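Local coordinates for Oxidored_FMN domain-containing protein ([Pseudomonas] geniculata N1, PDB 6L6J) that acts as a 6-hydroxypseudooxynicotine amine oxidase, probably using its bound FMN and [4Fe-4S] cluster to carry electrons away from the substrate, at residues 18-23 with 53-58; 155-160 with 212-217; 270-275 with 564-569; 353-358 with 560-565. All coordinates share one frame; numbering follows the deposited sequence.

Contact 1: residues 18-23 with 53-58; sequences VTTKNR and WGVVCL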
# COMPACT_ATOMS: atom_id res chain seq x y z
N VAL A 18 1.74 -26.27 -16.19
CA VAL A 18 0.50 -26.07 -15.37
C VAL A 18 -0.43 -25.13 -16.13
O VAL A 18 -0.03 -24.63 -17.20
CB VAL A 18 0.79 -25.53 -13.95
CG1 VAL A 18 1.59 -26.53 -13.12
CG2 VAL A 18 1.47 -24.17 -13.95
N THR A 19 -1.62 -24.89 -15.58
CA THR A 19 -2.72 -24.11 -16.20
C THR A 19 -3.45 -23.35 -15.09
O THR A 19 -3.74 -23.96 -14.05
CB THR A 19 -3.65 -25.04 -16.99
OG1 THR A 19 -2.87 -25.69 -18.00
CG2 THR A 19 -4.83 -24.32 -17.63
N THR A 20 -3.76 -22.07 -15.31
CA THR A 20 -4.56 -21.23 -14.38
C THR A 20 -6.01 -21.20 -14.86
O THR A 20 -6.21 -21.06 -16.07
CB THR A 20 -3.95 -19.82 -14.22
OG1 THR A 20 -4.75 -19.08 -13.29
CG2 THR A 20 -3.84 -19.05 -15.51
N LYS A 21 -6.99 -21.29 -13.95
CA LYS A 21 -8.43 -21.30 -14.32
C LYS A 21 -8.88 -19.97 -14.92
O LYS A 21 -10.00 -19.94 -15.51
CB LYS A 21 -9.30 -21.67 -13.12
CG LYS A 21 -9.12 -20.81 -11.87
CD LYS A 21 -10.19 -21.06 -10.84
CE LYS A 21 -9.75 -20.78 -9.42
NZ LYS A 21 -10.88 -20.31 -8.60
N ASN A 22 -8.09 -18.89 -14.81
CA ASN A 22 -8.49 -17.53 -15.28
C ASN A 22 -7.27 -16.62 -15.41
O ASN A 22 -6.13 -17.08 -15.16
CB ASN A 22 -9.59 -16.92 -14.40
CG ASN A 22 -9.16 -16.72 -12.97
OD1 ASN A 22 -8.06 -16.25 -12.71
ND2 ASN A 22 -10.01 -17.05 -12.02
N ARG A 23 -7.51 -15.35 -15.78
CA ARG A 23 -6.44 -14.37 -16.08
C ARG A 23 -6.16 -13.48 -14.88
O ARG A 23 -5.25 -12.64 -15.01
CB ARG A 23 -6.84 -13.49 -17.27
CG ARG A 23 -7.15 -14.26 -18.55
CD ARG A 23 -7.00 -13.38 -19.76
NE ARG A 23 -7.41 -14.04 -20.98
CZ ARG A 23 -6.60 -14.55 -21.91
NH1 ARG A 23 -5.29 -14.50 -21.77
NH2 ARG A 23 -7.13 -15.14 -22.98
N TRP A 53 -8.95 -15.67 -7.48
CA TRP A 53 -7.66 -15.41 -8.18
C TRP A 53 -7.12 -16.76 -8.66
O TRP A 53 -7.11 -17.69 -7.88
CB TRP A 53 -6.70 -14.62 -7.27
CG TRP A 53 -7.22 -13.24 -6.97
CD1 TRP A 53 -8.10 -12.89 -5.98
CD2 TRP A 53 -6.95 -12.03 -7.72
NE1 TRP A 53 -8.37 -11.55 -6.06
CE2 TRP A 53 -7.66 -10.99 -7.10
CE3 TRP A 53 -6.13 -11.72 -8.81
CZ2 TRP A 53 -7.61 -9.68 -7.55
CZ3 TRP A 53 -6.08 -10.42 -9.26
CH2 TRP A 53 -6.83 -9.41 -8.66
N GLY A 54 -6.79 -16.87 -9.95
CA GLY A 54 -6.26 -18.08 -10.61
C GLY A 54 -4.87 -18.44 -10.12
O GLY A 54 -4.59 -19.63 -10.04
N VAL A 55 -4.02 -17.46 -9.83
CA VAL A 55 -2.67 -17.69 -9.20
C VAL A 55 -2.56 -16.82 -7.92
O VAL A 55 -2.84 -15.60 -7.97
CB VAL A 55 -1.52 -17.38 -10.18
CG1 VAL A 55 -0.17 -17.46 -9.52
CG2 VAL A 55 -1.57 -18.26 -11.43
N VAL A 56 -2.14 -17.41 -6.81
CA VAL A 56 -1.78 -16.62 -5.61
C VAL A 56 -0.33 -16.90 -5.26
O VAL A 56 0.04 -18.07 -5.17
CB VAL A 56 -2.77 -16.86 -4.47
CG1 VAL A 56 -2.31 -16.21 -3.18
CG2 VAL A 56 -4.14 -16.36 -4.88
N CYS A 57 0.47 -15.83 -5.19
CA CYS A 57 1.95 -15.89 -5.11
C CYS A 57 2.40 -15.51 -3.71
O CYS A 57 1.84 -14.56 -3.10
CB CYS A 57 2.61 -14.98 -6.13
SG CYS A 57 2.75 -15.65 -7.81
N LEU A 58 3.42 -16.21 -3.22
CA LEU A 58 4.13 -15.82 -1.97
C LEU A 58 5.20 -14.82 -2.35
O LEU A 58 5.70 -14.90 -3.50
CB LEU A 58 4.68 -17.06 -1.26
CG LEU A 58 3.90 -17.44 -0.01
CD1 LEU A 58 2.41 -17.48 -0.29
CD2 LEU A 58 4.39 -18.76 0.57
O HOH W 1 -6.06 -21.38 -11.43
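Thr20 reaches across to Gly54, and its side chain can be followed atom by atom. CB packs against the CG2 methyl of Val55, 4.0 Å away. OG1 lies anti to the backbone N (chi1 -179°), which carries it over the Gly54 main chain, 3.2 Å from Gly54 CA. The CA atoms of Thr20 and Gly54 are only 5.2 Å apart, an approach made possible by the absence of a side chain on Gly54. The next two residues extend the contact over the same glycine. Lys21 lays its CG 4.1 Å from Gly54 CA. Asn22 turns its amide toward the start of the strand, with OD1 3.1 Å from Gly54 N, while its ND2 is hydrogen-bonded to Gly52 O. The clearest polar link is a water: Lys21 N donates to it at 2.7 Å, and it donates to Gly54 O at 2.7 Å, joining the two main chains. Trp53 points its CB away from 18-23. This is the N-terminal end of a TIM barrel, the end from which its parallel strands start. Strand 18-20 belongs to the antiparallel hairpin with 13-15, and Thr20 also touches Val13 and Ile15. Gly54, at the entry to strand 55-62, bonds through its backbone to Phe24 and Leu99, the first residues of the flanking barrel strands 24-26 and 99-105.

Contact 2: residues 155-160 with 212-217; sequences AALRAK and KDAVGD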
# COMPACT_ATOMS: atom_id res chain seq x y z
N ALA A 155 16.69 -24.53 -3.34
CA ALA A 155 15.45 -23.83 -2.93
C ALA A 155 14.31 -24.13 -3.92
O ALA A 155 13.14 -24.19 -3.46
CB ALA A 155 15.69 -22.35 -2.80
N ALA A 156 14.61 -24.27 -5.23
CA ALA A 156 13.60 -24.59 -6.26
C ALA A 156 13.08 -26.01 -6.00
O ALA A 156 11.84 -26.17 -5.98
CB ALA A 156 14.16 -24.47 -7.65
N LEU A 157 13.99 -26.96 -5.74
CA LEU A 157 13.65 -28.37 -5.38
C LEU A 157 12.76 -28.38 -4.14
O LEU A 157 11.69 -29.02 -4.21
CB LEU A 157 14.93 -29.20 -5.21
CG LEU A 157 15.64 -29.53 -6.53
CD1 LEU A 157 17.05 -30.05 -6.31
CD2 LEU A 157 14.84 -30.52 -7.36
N ARG A 158 13.12 -27.64 -3.09
CA ARG A 158 12.32 -27.56 -1.84
C ARG A 158 10.90 -27.06 -2.16
O ARG A 158 9.92 -27.61 -1.58
CB ARG A 158 12.99 -26.65 -0.81
CG ARG A 158 14.25 -27.23 -0.18
CD ARG A 158 14.74 -26.40 1.01
NE ARG A 158 16.08 -26.82 1.42
CZ ARG A 158 17.22 -26.36 0.91
NH1 ARG A 158 17.23 -25.41 -0.01
NH2 ARG A 158 18.37 -26.86 1.33
N ALA A 159 10.79 -26.06 -3.04
CA ALA A 159 9.49 -25.46 -3.44
C ALA A 159 8.62 -26.51 -4.15
O ALA A 159 7.41 -26.52 -3.91
CB ALA A 159 9.73 -24.25 -4.31
N LYS A 160 9.21 -27.34 -5.02
CA LYS A 160 8.51 -28.46 -5.71
C LYS A 160 7.90 -29.38 -4.65
O LYS A 160 6.69 -29.58 -4.70
CB LYS A 160 9.47 -29.22 -6.63
CG LYS A 160 8.84 -29.99 -7.78
CD LYS A 160 9.75 -31.09 -8.30
CE LYS A 160 9.67 -31.33 -9.80
NZ LYS A 160 8.85 -32.52 -10.11
N LYS A 212 15.05 -24.32 -14.21
CA LYS A 212 14.28 -25.01 -15.26
C LYS A 212 14.68 -26.49 -15.28
O LYS A 212 13.77 -27.33 -15.26
CB LYS A 212 14.45 -24.31 -16.61
CG LYS A 212 13.15 -24.09 -17.36
CD LYS A 212 13.33 -23.41 -18.70
CE LYS A 212 12.55 -24.08 -19.81
NZ LYS A 212 13.04 -23.67 -21.14
N ASP A 213 15.97 -26.80 -15.23
CA ASP A 213 16.44 -28.21 -15.25
C ASP A 213 15.99 -28.87 -13.95
O ASP A 213 15.58 -30.03 -13.98
CB ASP A 213 17.96 -28.32 -15.47
CG ASP A 213 18.46 -27.55 -16.69
OD1 ASP A 213 17.64 -27.32 -17.65
OD2 ASP A 213 19.66 -27.14 -16.68
N ALA A 214 16.01 -28.13 -12.85
CA ALA A 214 15.67 -28.62 -11.49
C ALA A 214 14.20 -29.05 -11.42
O ALA A 214 13.95 -30.18 -11.00
CB ALA A 214 16.03 -27.57 -10.47
N VAL A 215 13.25 -28.18 -11.79
CA VAL A 215 11.80 -28.35 -11.42
C VAL A 215 10.87 -28.16 -12.63
O VAL A 215 9.64 -28.13 -12.38
CB VAL A 215 11.40 -27.38 -10.30
CG1 VAL A 215 12.39 -27.40 -9.15
CG2 VAL A 215 11.20 -25.95 -10.79
N GLY A 216 11.40 -28.06 -13.85
CA GLY A 216 10.67 -27.58 -15.05
C GLY A 216 9.66 -28.57 -15.60
O GLY A 216 8.76 -28.12 -16.33
N ASP A 217 9.81 -29.87 -15.32
CA ASP A 217 8.93 -30.96 -15.84
C ASP A 217 7.49 -30.70 -15.35
O ASP A 217 6.58 -30.80 -16.19
CB ASP A 217 9.44 -32.37 -15.47
CG ASP A 217 10.03 -32.54 -14.07
OD1 ASP A 217 10.13 -31.53 -13.32
OD2 ASP A 217 10.40 -33.69 -13.73
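Val215 CG1 is the apolar centre, set against the turn of helix at Ala156, with 3.7 Å to Ala156 CB and 3.4 Å to Ala156 O. It is the branch anti to its own carbonyl carbon (chi1 -48°), and it lies near both the methyl and the main chain of Ala156. One residue on, Leu157 widens the apolar patch. Its CD2 comes within 4.4 Å of Val215 CG1, and its CG lies at the same separation from Ala214 CB, so the leucine touches both Ala214 and Val215. With alanines at two of the touching positions the backbones come close: the CA atoms of Leu157 and Val215 are 6.3 Å apart. Further out, Lys160 runs its aliphatic chain past Val215, CE lying 4.0 Å from Val215 CA. Bends at chi3 and chi4 then bring the amine to the polar edge, crossing the Asp217 side chain at about a right angle. The salt bridge there, Lys160 NZ to Asp217 OD1, is long at 3.6 Å, and NZ is also hydrogen-bonded to Thr218 OG1. Helices 142-162 and 197-215 are neighbours on the outside of the barrel. Ala156 and Ala159 rest on Val167 of strand 166-171, while Ala155 and Ala159 reach Leu104 and Val102 of strand 99-105.

Contact 3: residues 270-275 with 564-569; sequences SRFFEE and TLEMVH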
# COMPACT_ATOMS: atom_id res chain seq x y z
N SER A 270 -1.55 6.76 -5.71
CA SER A 270 -2.59 7.44 -6.54
C SER A 270 -2.35 8.96 -6.62
O SER A 270 -2.86 9.57 -7.59
CB SER A 270 -3.99 7.12 -6.06
OG SER A 270 -4.32 7.85 -4.88
N ARG A 271 -1.61 9.54 -5.67
CA ARG A 271 -1.16 10.97 -5.73
C ARG A 271 -0.31 11.26 -7.01
O ARG A 271 -0.16 12.43 -7.38
CB ARG A 271 -0.37 11.35 -4.46
CG ARG A 271 -1.25 11.65 -3.26
CD ARG A 271 -0.67 12.66 -2.31
NE ARG A 271 0.36 12.08 -1.46
CZ ARG A 271 1.12 12.76 -0.59
NH1 ARG A 271 1.00 14.07 -0.45
NH2 ARG A 271 1.99 12.09 0.16
N PHE A 272 0.26 10.25 -7.66
CA PHE A 272 1.28 10.47 -8.71
C PHE A 272 1.11 9.52 -9.90
O PHE A 272 1.64 9.86 -10.98
CB PHE A 272 2.67 10.37 -8.07
CG PHE A 272 2.93 11.41 -7.01
CD1 PHE A 272 3.07 12.75 -7.35
CD2 PHE A 272 3.00 11.05 -5.66
CE1 PHE A 272 3.30 13.70 -6.37
CE2 PHE A 272 3.24 12.00 -4.69
CZ PHE A 272 3.39 13.33 -5.04
N PHE A 273 0.40 8.40 -9.76
CA PHE A 273 0.15 7.45 -10.88
C PHE A 273 -1.35 7.21 -11.00
O PHE A 273 -2.01 7.48 -10.03
CB PHE A 273 0.99 6.19 -10.64
CG PHE A 273 2.47 6.45 -10.47
CD1 PHE A 273 2.97 6.92 -9.27
CD2 PHE A 273 3.37 6.21 -11.51
CE1 PHE A 273 4.34 7.16 -9.11
CE2 PHE A 273 4.73 6.45 -11.35
CZ PHE A 273 5.21 6.92 -10.15
N GLU A 274 -1.85 6.78 -12.17
CA GLU A 274 -3.21 6.17 -12.33
C GLU A 274 -3.05 4.79 -12.98
O GLU A 274 -1.90 4.36 -13.20
CB GLU A 274 -4.17 7.10 -13.10
CG GLU A 274 -5.69 6.84 -12.86
CD GLU A 274 -6.29 6.92 -11.44
OE1 GLU A 274 -5.54 7.09 -10.46
OE2 GLU A 274 -7.50 6.82 -11.31
N GLU A 275 -4.17 4.11 -13.24
CA GLU A 275 -4.23 2.72 -13.76
C GLU A 275 -3.34 2.52 -14.98
O GLU A 275 -3.28 3.38 -15.83
CB GLU A 275 -5.65 2.36 -14.18
CG GLU A 275 -6.52 1.94 -13.03
CD GLU A 275 -7.75 1.20 -13.52
OE1 GLU A 275 -7.63 -0.03 -13.87
OE2 GLU A 275 -8.81 1.88 -13.56
N THR A 564 5.13 5.17 2.58
CA THR A 564 4.09 5.09 1.53
C THR A 564 4.77 5.13 0.16
O THR A 564 4.05 5.06 -0.85
CB THR A 564 3.09 6.23 1.70
OG1 THR A 564 3.83 7.42 1.45
CG2 THR A 564 2.44 6.29 3.07
N LEU A 565 6.10 5.23 0.12
CA LEU A 565 6.93 5.31 -1.11
C LEU A 565 6.48 6.52 -1.93
O LEU A 565 6.35 6.38 -3.15
CB LEU A 565 6.77 4.03 -1.92
CG LEU A 565 7.04 2.74 -1.16
CD1 LEU A 565 6.58 1.54 -2.00
CD2 LEU A 565 8.51 2.62 -0.80
N GLU A 566 6.24 7.65 -1.27
CA GLU A 566 5.83 8.92 -1.93
C GLU A 566 6.89 10.00 -1.74
O GLU A 566 6.78 11.04 -2.42
CB GLU A 566 4.48 9.40 -1.41
CG GLU A 566 3.34 8.46 -1.75
CD GLU A 566 1.99 8.91 -1.18
OE1 GLU A 566 1.86 9.00 0.07
OE2 GLU A 566 1.08 9.21 -1.98
N MET A 567 7.90 9.80 -0.88
CA MET A 567 8.86 10.90 -0.56
C MET A 567 9.47 11.42 -1.86
O MET A 567 9.36 12.63 -2.12
CB MET A 567 9.98 10.49 0.40
CG MET A 567 10.51 11.71 1.17
SD MET A 567 12.04 11.49 2.11
CE MET A 567 11.59 10.05 3.08
N VAL A 568 10.05 10.53 -2.67
CA VAL A 568 10.79 10.92 -3.90
C VAL A 568 9.85 11.66 -4.87
O VAL A 568 10.32 12.52 -5.59
CB VAL A 568 11.45 9.68 -4.55
CG1 VAL A 568 10.39 8.68 -5.01
CG2 VAL A 568 12.38 10.05 -5.69
N HIS A 569 8.57 11.31 -4.90
CA HIS A 569 7.56 11.92 -5.81
C HIS A 569 7.09 13.26 -5.24
O HIS A 569 6.91 14.20 -6.05
CB HIS A 569 6.36 10.99 -6.06
CG HIS A 569 6.75 9.65 -6.58
ND1 HIS A 569 7.78 9.50 -7.48
CD2 HIS A 569 6.31 8.42 -6.28
CE1 HIS A 569 7.94 8.22 -7.74
NE2 HIS A 569 7.07 7.53 -6.98
O HOH W 2 -2.12 8.31 -2.20
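Arg271 grips Glu566 side-on through NE and NH2, yet meets the carboxylate from above its plane, the two flat groups being turned 69° apart. This two-pronged salt bridge joins a loop of the TIM barrel to the OYE-like second alpha/beta domain. NE to OE2 of Glu566 measures 3.0 Å and NH2 to OE1 3.1 Å, both nearly straight at 168°. Each acceptor lies close to the guanidinium plane, so the tilt is on the carboxylate side. Glu566 has further partners: OE1 accepts from Thr564 OG1 on its anti side, and OE2 is hydrogen-bonded to Ser269 OG. Such a set of donors would be expected to keep the glutamate ionised. Beside the charges, Phe272, Phe273 and His569 form an aromatic cluster. His569 CB sits over the face of Phe272, 3.5 Å from the ring centroid, a CH-pi contact. Phe273 instead presents its edge to the His569 face, with the planes at 68°, an edge-to-face pair; the Phe273 side chain is about 5 Å from that of the FMN-binding Arg298. At its closest point Phe273 CE1 is 3.5 Å from His569 NE2, the nitrogen that is hydrogen-bonded to Ala264 O.

Contact 4: residues 353-358 with 560-565; sequences EVMTSS and WTHNTL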
# COMPACT_ATOMS: atom_id res chain seq x y z
N GLU A 353 3.08 -0.12 6.41
CA GLU A 353 3.25 -1.10 7.51
C GLU A 353 4.41 -1.99 7.11
O GLU A 353 5.39 -2.07 7.87
CB GLU A 353 1.95 -1.87 7.75
CG GLU A 353 0.83 -1.03 8.33
CD GLU A 353 1.22 -0.27 9.59
OE1 GLU A 353 0.70 0.85 9.77
OE2 GLU A 353 2.08 -0.78 10.37
N VAL A 354 4.35 -2.54 5.91
CA VAL A 354 5.37 -3.50 5.40
C VAL A 354 6.76 -2.84 5.47
O VAL A 354 7.73 -3.53 5.84
CB VAL A 354 5.03 -4.05 4.01
CG1 VAL A 354 6.16 -4.90 3.43
CG2 VAL A 354 3.73 -4.83 4.05
N MET A 355 6.86 -1.53 5.24
CA MET A 355 8.22 -0.93 5.28
C MET A 355 8.64 -0.49 6.66
O MET A 355 9.82 -0.18 6.80
CB MET A 355 8.44 0.18 4.26
CG MET A 355 9.54 -0.29 3.36
SD MET A 355 9.97 0.83 2.17
CE MET A 355 11.56 1.39 2.78
N THR A 356 7.75 -0.55 7.65
CA THR A 356 8.10 -0.51 9.09
C THR A 356 8.13 -1.94 9.62
O THR A 356 7.92 -2.11 10.86
CB THR A 356 7.10 0.35 9.88
OG1 THR A 356 5.87 -0.38 9.90
CG2 THR A 356 6.93 1.75 9.32
N SER A 357 8.32 -2.94 8.74
CA SER A 357 8.43 -4.39 9.09
C SER A 357 7.30 -4.85 10.02
O SER A 357 7.58 -5.67 10.88
CB SER A 357 9.75 -4.68 9.73
OG SER A 357 10.81 -4.00 9.06
N SER A 358 6.08 -4.35 9.82
CA SER A 358 4.88 -4.74 10.60
C SER A 358 3.82 -5.38 9.69
O SER A 358 3.74 -4.99 8.52
CB SER A 358 4.30 -3.57 11.35
OG SER A 358 2.89 -3.77 11.55
N TRP A 560 6.75 10.23 6.82
CA TRP A 560 5.93 8.99 6.73
C TRP A 560 5.92 8.47 5.28
O TRP A 560 5.66 7.24 5.09
CB TRP A 560 4.51 9.24 7.23
CG TRP A 560 3.70 7.98 7.25
CD1 TRP A 560 2.62 7.66 6.48
CD2 TRP A 560 4.00 6.81 8.02
NE1 TRP A 560 2.20 6.39 6.75
CE2 TRP A 560 3.04 5.84 7.69
CE3 TRP A 560 4.97 6.51 8.98
CZ2 TRP A 560 3.01 4.59 8.31
CZ3 TRP A 560 4.96 5.26 9.56
CH2 TRP A 560 4.00 4.32 9.22
N THR A 561 6.16 9.36 4.30
CA THR A 561 6.12 9.03 2.85
C THR A 561 7.33 8.16 2.48
O THR A 561 7.24 7.50 1.46
CB THR A 561 5.95 10.27 1.98
OG1 THR A 561 7.04 11.17 2.16
CG2 THR A 561 4.65 10.98 2.28
N HIS A 562 8.37 8.10 3.29
CA HIS A 562 9.43 7.08 3.13
C HIS A 562 8.75 5.72 3.07
O HIS A 562 9.23 4.85 2.33
CB HIS A 562 10.44 7.12 4.27
CG HIS A 562 11.50 6.07 4.18
ND1 HIS A 562 12.43 6.05 3.14
CD2 HIS A 562 11.78 5.01 4.97
CE1 HIS A 562 13.24 5.01 3.30
NE2 HIS A 562 12.84 4.35 4.40
N ASN A 563 7.64 5.59 3.80
CA ASN A 563 6.92 4.32 4.07
C ASN A 563 5.78 4.10 3.05
O ASN A 563 5.52 2.95 2.71
CB ASN A 563 6.39 4.27 5.51
CG ASN A 563 7.49 4.23 6.54
OD1 ASN A 563 8.59 3.73 6.27
ND2 ASN A 563 7.20 4.73 7.74
N THR A 564 5.13 5.17 2.58
CA THR A 564 4.09 5.09 1.53
C THR A 564 4.77 5.13 0.16
O THR A 564 4.05 5.06 -0.85
CB THR A 564 3.09 6.23 1.70
OG1 THR A 564 3.83 7.42 1.45
CG2 THR A 564 2.44 6.29 3.07
N LEU A 565 6.10 5.23 0.12
CA LEU A 565 6.93 5.31 -1.11
C LEU A 565 6.48 6.52 -1.93
O LEU A 565 6.35 6.38 -3.15
CB LEU A 565 6.77 4.03 -1.92
CG LEU A 565 7.04 2.74 -1.16
CD1 LEU A 565 6.58 1.54 -2.00
CD2 LEU A 565 8.51 2.62 -0.80
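Met355 and Thr356, at the end of helix 349-355, carry the contact with 560-565, and the carbonyl O of Glu353 holds Thr356. It accepts from Thr356 N and, at 2.7 Å, from Thr356 OG1, which lies in the carbonyl plane on a lone pair. Val354 faces another way and touches FMN. Met355 touches two partners with successive atoms: SD packs 3.8 Å from Leu565 CD2, then the chain bends at chi3 (107°) and puts CE 3.6 Å from His562 NE2. The sulfur stands obliquely to that imidazole, 5.4 Å from its centroid. Thr356 uses its methyl, with CG2 anti to the carbonyl carbon and turned to 560-565. It meets Asn563 ND2 at 3.4 Å and Trp560 CH2 at 3.9 Å. Asn563 CB itself lies over the centre of the Trp560 ring, so the methyl meets two side chains already packed together. No hydrogen bond crosses between the segments. Ser357, with positive phi, and Ser358 complete the turn, their amides bonding to Val354 O at 3.0 Å and Glu353 O at 3.1 Å. Those two bonds define a Schellman motif, here ending the helix that carries the cluster ligand Cys350, ahead of Cys362, and borders the FMN pocket through Val354.

In the fold
From the N terminus, contact 1 comes first, closing a short loop that contains helix 38-51 and holding the N-terminal hairpin to the second barrel strand. Contact 2 follows in series, some 18 Å away between centres, closing a loop that passes through strand 166-171 and joining two outer helices of the same barrel. The remaining pair spans domains. Contact 3 runs from a barrel loop at 270-275 to 564-569 in the second domain; contact 4 opens inside its loop and ends on the same part of the chain, sharing Thr564 and Leu565. The two touch through a probable backbone hydrogen bond, Glu566 N to Thr561 O. Together they fasten the OYE-like second alpha/beta domain to both the barrel and the segment between the cluster ligands Cys350 and Cys362.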